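Local coordinates for protein probable CoA-transferase alpha subunit (Rhodococcus jostii, PDB 6COJ) that probably works as the alpha subunit of a CoA-transferase-family enzyme and binds a ring-bearing CoA thioester, at residues 268-273 against 301-306. The protein carries 1 engineered substitution. Sequence-based numbering, arbitrary orientation. Where two conformers were deposited one is given.
Sequences QRHYAE and KKFAEE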
ATOM      1  N   GLN A 268      -6.223 -30.075 -12.719  1.00 20.23           N
ATOM      2  CA  GLN A 268      -4.989 -29.399 -13.102  1.00 19.00           C
ATOM      3  C   GLN A 268      -3.928 -30.403 -13.530  1.00 20.26           C
ATOM      4  O   GLN A 268      -3.204 -30.172 -14.502  1.00 20.86           O
ATOM      5  CB  GLN A 268      -4.467 -28.504 -11.985  1.00 18.35           C
ATOM      6  CG  GLN A 268      -3.187 -27.805 -12.398  1.00 17.88           C
ATOM      7  CD  GLN A 268      -2.804 -26.703 -11.453  1.00 18.71           C
ATOM      8  OE1 GLN A 268      -3.287 -25.584 -11.574  1.00 22.47           O
ATOM      9  NE2 GLN A 268      -1.922 -27.012 -10.525  1.00 20.37           N
ATOM     10  N   ARG A 269      -3.829 -31.527 -12.818  1.00 21.54           N
ATOM     11  CA  ARG A 269      -2.930 -32.592 -13.250  1.00 23.84           C
ATOM     12  C   ARG A 269      -3.269 -33.072 -14.653  1.00 27.43           C
ATOM     13  O   ARG A 269      -2.369 -33.323 -15.460  1.00 26.38           O
ATOM     14  CB  ARG A 269      -2.941 -33.751 -12.257  1.00 27.24           C
ATOM     15  CG  ARG A 269      -2.099 -33.489 -11.033  1.00 33.93           C
ATOM     16  CD  ARG A 269      -1.888 -34.739 -10.205  1.00 37.57           C
ATOM     17  NE  ARG A 269      -3.123 -35.259  -9.639  1.00 44.29           N
ATOM     18  CZ  ARG A 269      -3.579 -34.945  -8.432  1.00 50.85           C
ATOM     19  NH1 ARG A 269      -2.916 -34.085  -7.666  1.00 37.31           N
ATOM     20  NH2 ARG A 269      -4.707 -35.481  -7.995  1.00 44.67           N
ATOM     21  N   HIS A 270      -4.564 -33.199 -14.965  1.00 23.75           N
ATOM     22  CA  HIS A 270      -4.969 -33.634 -16.299  1.00 29.15           C
ATOM     23  C   HIS A 270      -4.593 -32.604 -17.360  1.00 24.42           C
ATOM     24  O   HIS A 270      -4.133 -32.964 -18.452  1.00 25.69           O
ATOM     25  CB  HIS A 270      -6.474 -33.913 -16.319  1.00 28.77           C
ATOM     26  CG  HIS A 270      -6.986 -34.397 -17.641  1.00 27.82           C
ATOM     27  ND1 HIS A 270      -6.631 -35.617 -18.173  1.00 32.86           N
ATOM     28  CD2 HIS A 270      -7.826 -33.825 -18.532  1.00 26.38           C
ATOM     29  CE1 HIS A 270      -7.227 -35.776 -19.339  1.00 29.84           C
ATOM     30  NE2 HIS A 270      -7.957 -34.703 -19.581  1.00 30.24           N
ATOM     31  N   TYR A 271      -4.778 -31.316 -17.056  1.00 24.22           N
ATOM     32  CA  TYR A 271      -4.321 -30.262 -17.956  1.00 22.47           C
ATOM     33  C   TYR A 271      -2.829 -30.398 -18.246  1.00 24.44           C
ATOM     34  O   TYR A 271      -2.402 -30.387 -19.409  1.00 24.04           O
ATOM     35  CB  TYR A 271      -4.645 -28.888 -17.345  1.00 20.57           C
ATOM     36  CG  TYR A 271      -3.736 -27.768 -17.807  1.00 19.28           C
ATOM     37  CD1 TYR A 271      -3.904 -27.173 -19.055  1.00 19.49           C
ATOM     38  CD2 TYR A 271      -2.703 -27.309 -16.996  1.00 18.80           C
ATOM     39  CE1 TYR A 271      -3.063 -26.152 -19.482  1.00 19.22           C
ATOM     40  CE2 TYR A 271      -1.855 -26.291 -17.416  1.00 18.58           C
ATOM     41  CZ  TYR A 271      -2.043 -25.714 -18.659  1.00 18.78           C
ATOM     42  OH  TYR A 271      -1.215 -24.701 -19.079  1.00 19.98           O
ATOM     43  N   ALA A 272      -2.020 -30.554 -17.192  1.00 22.92           N
ATOM     44  CA  ALA A 272      -0.571 -30.592 -17.363  1.00 22.29           C
ATOM     45  C   ALA A 272      -0.138 -31.827 -18.146  1.00 28.57           C
ATOM     46  O   ALA A 272       0.684 -31.734 -19.064  1.00 28.69           O
ATOM     47  CB  ALA A 272       0.116 -30.534 -15.994  1.00 23.38           C
ATOM     48  N   GLU A 273      -0.691 -32.995 -17.799  1.00 25.97           N
ATOM     49  CA  GLU A 273      -0.337 -34.215 -18.517  0.50 30.71           C
ATOM     50  C   GLU A 273      -0.848 -34.196 -19.951  1.00 29.68           C
ATOM     51  O   GLU A 273      -0.254 -34.835 -20.826  1.00 32.90           O
ATOM     52  CB  GLU A 273      -0.855 -35.447 -17.772  0.50 31.63           C
ATOM     53  CG  GLU A 273      -0.008 -35.836 -16.572  0.50 33.77           C
ATOM     54  CD  GLU A 273      -0.829 -36.436 -15.452  0.50 54.94           C
ATOM     55  OE1 GLU A 273      -2.018 -36.741 -15.683  0.50 55.66           O
ATOM     56  OE2 GLU A 273      -0.285 -36.602 -14.340  0.50 51.89           O
ATOM     57  N   LYS A 301     -17.352 -31.117 -14.701  1.00 22.26           N
ATOM     58  CA  LYS A 301     -18.155 -31.858 -13.737  1.00 23.89           C
ATOM     59  C   LYS A 301     -18.137 -33.349 -14.046  1.00 26.07           C
ATOM     60  O   LYS A 301     -18.022 -34.180 -13.139  1.00 26.27           O
ATOM     61  CB  LYS A 301     -19.587 -31.321 -13.736  1.00 25.07           C
ATOM     62  CG  LYS A 301     -20.498 -31.969 -12.712  1.00 33.36           C
ATOM     63  CD  LYS A 301     -21.934 -31.519 -12.903  1.00 47.33           C
ATOM     64  CE  LYS A 301     -22.908 -32.499 -12.261  1.00 75.82           C
ATOM     65  NZ  LYS A 301     -24.181 -31.842 -11.856  1.00 88.67           N
ATOM     66  N   LYS A 302     -18.229 -33.702 -15.330  1.00 26.00           N
ATOM     67  CA  LYS A 302     -18.192 -35.102 -15.729  1.00 27.50           C
ATOM     68  C   LYS A 302     -16.845 -35.737 -15.386  1.00 26.77           C
ATOM     69  O   LYS A 302     -16.792 -36.875 -14.903  1.00 27.60           O
ATOM     70  CB  LYS A 302     -18.509 -35.188 -17.224  1.00 27.43           C
ATOM     71  CG  LYS A 302     -18.376 -36.551 -17.875  1.00 34.91           C
ATOM     72  CD  LYS A 302     -18.747 -36.434 -19.351  1.00 32.24           C
ATOM     73  CE  LYS A 302     -18.573 -37.748 -20.094  1.00 44.45           C
ATOM     74  NZ  LYS A 302     -17.127 -38.097 -20.230  1.00 54.43           N
ATOM     75  N   PHE A 303     -15.750 -35.001 -15.592  1.00 26.53           N
ATOM     76  CA  PHE A 303     -14.421 -35.503 -15.243  1.00 25.31           C
ATOM     77  C   PHE A 303     -14.328 -35.830 -13.754  1.00 26.28           C
ATOM     78  O   PHE A 303     -13.818 -36.888 -13.365  1.00 27.95           O
ATOM     79  CB  PHE A 303     -13.366 -34.463 -15.638  1.00 28.01           C
ATOM     80  CG  PHE A 303     -11.949 -34.873 -15.325  1.00 27.85           C
ATOM     81  CD1 PHE A 303     -11.378 -34.578 -14.094  1.00 31.59           C
ATOM     82  CD2 PHE A 303     -11.188 -35.550 -16.264  1.00 35.22           C
ATOM     83  CE1 PHE A 303     -10.075 -34.956 -13.806  1.00 32.99           C
ATOM     84  CE2 PHE A 303      -9.885 -35.931 -15.982  1.00 33.74           C
ATOM     85  CZ  PHE A 303      -9.329 -35.630 -14.751  1.00 33.19           C
ATOM     86  N   ALA A 304     -14.815 -34.923 -12.902  1.00 23.74           N
ATOM     87  CA  ALA A 304     -14.778 -35.169 -11.463  1.00 25.86           C
ATOM     88  C   ALA A 304     -15.542 -36.435 -11.093  1.00 36.96           C
ATOM     89  O   ALA A 304     -15.087 -37.220 -10.251  1.00 30.79           O
ATOM     90  CB  ALA A 304     -15.344 -33.960 -10.718  1.00 30.74           C
ATOM     91  N   GLU A 305     -16.704 -36.653 -11.712  1.00 28.40           N
ATOM     92  CA  GLU A 305     -17.482 -37.854 -11.426  1.00 36.21           C
ATOM     93  C   GLU A 305     -16.750 -39.113 -11.881  1.00 34.51           C
ATOM     94  O   GLU A 305     -16.759 -40.132 -11.181  1.00 35.67           O
ATOM     95  CB  GLU A 305     -18.851 -37.745 -12.097  1.00 33.14           C
ATOM     96  CG  GLU A 305     -19.744 -36.678 -11.482  1.00 52.36           C
ATOM     97  CD  GLU A 305     -20.881 -36.249 -12.402  1.00 59.31           C
ATOM     98  OE1 GLU A 305     -20.958 -36.759 -13.542  1.00 55.57           O
ATOM     99  OE2 GLU A 305     -21.700 -35.404 -11.976  1.00 49.90           O
ATOM    100  N   GLU A 306     -16.096 -39.053 -13.043  1.00 31.78           N
ATOM    101  CA  GLU A 306     -15.420 -40.227 -13.590  1.00 36.76           C
ATOM    102  C   GLU A 306     -14.212 -40.626 -12.752  1.00 38.28           C
ATOM    103  O   GLU A 306     -13.921 -41.820 -12.602  1.00 41.34           O
ATOM    104  CB  GLU A 306     -14.964 -39.936 -15.018  1.00 44.31           C
ATOM    105  CG  GLU A 306     -16.077 -39.789 -16.030  1.00 39.82           C
ATOM    106  CD  GLU A 306     -15.570 -39.234 -17.345  1.00 61.88           C
ATOM    107  OE1 GLU A 306     -14.421 -38.736 -17.382  1.00 46.98           O
ATOM    108  OE2 GLU A 306     -16.315 -39.305 -18.342  1.00 47.40           O
TER
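His270 and Phe303 make the whole of this contact, one aromatic side chain from each of two C-terminal helices, 265-274 and 293-306. Coming along the first helix, Gln268 faces the body of the protein: its side-chain amide is hydrogen-bonded to Ser43 and to the backbone of Leu91. Two residues on, the CB of His270 is directed toward helix 293-306. Its CG stands anti to the backbone N (chi1 -179°), and Phe303 adopts the same first torsion (chi1 -180°), which carries its ring toward helix 265-274. The closest CA atoms across the two segments, those of His270 and Phe303, are 9.7 Å apart, so the side chains do all the bridging. Phe303 CE2 lies over one face of the imidazole, displaced toward its rim, and comes within 3.7 Å of His270 CG. Next to it, Phe303 CZ rests against the methylene, 3.7 Å from His270 CB. The ring planes are inclined at 37°, so the two aromatics meet obliquely, centroids 4.9 Å apart. Replacing the histidine with an alanine would probably leave the CE2 corner of Phe303 without its aromatic neighbour and keep little more than the touch at CB. Past His270, Tyr271 turns back to the core, where its hydroxyl bonds Asp98 and its ring meets Phe254. The phenyl ring of Phe303 also meets Phe267 edge-to-face and touches Tyr288 of helix 278-288, which places the contact in a small helical cluster at the C-terminal end of the chain. Chemically, no polar group is paired across the join: the phenyl meets the imidazole face and CB, and the two helices are linked here by van der Waals contact between a buried phenyl and a partly exposed histidine.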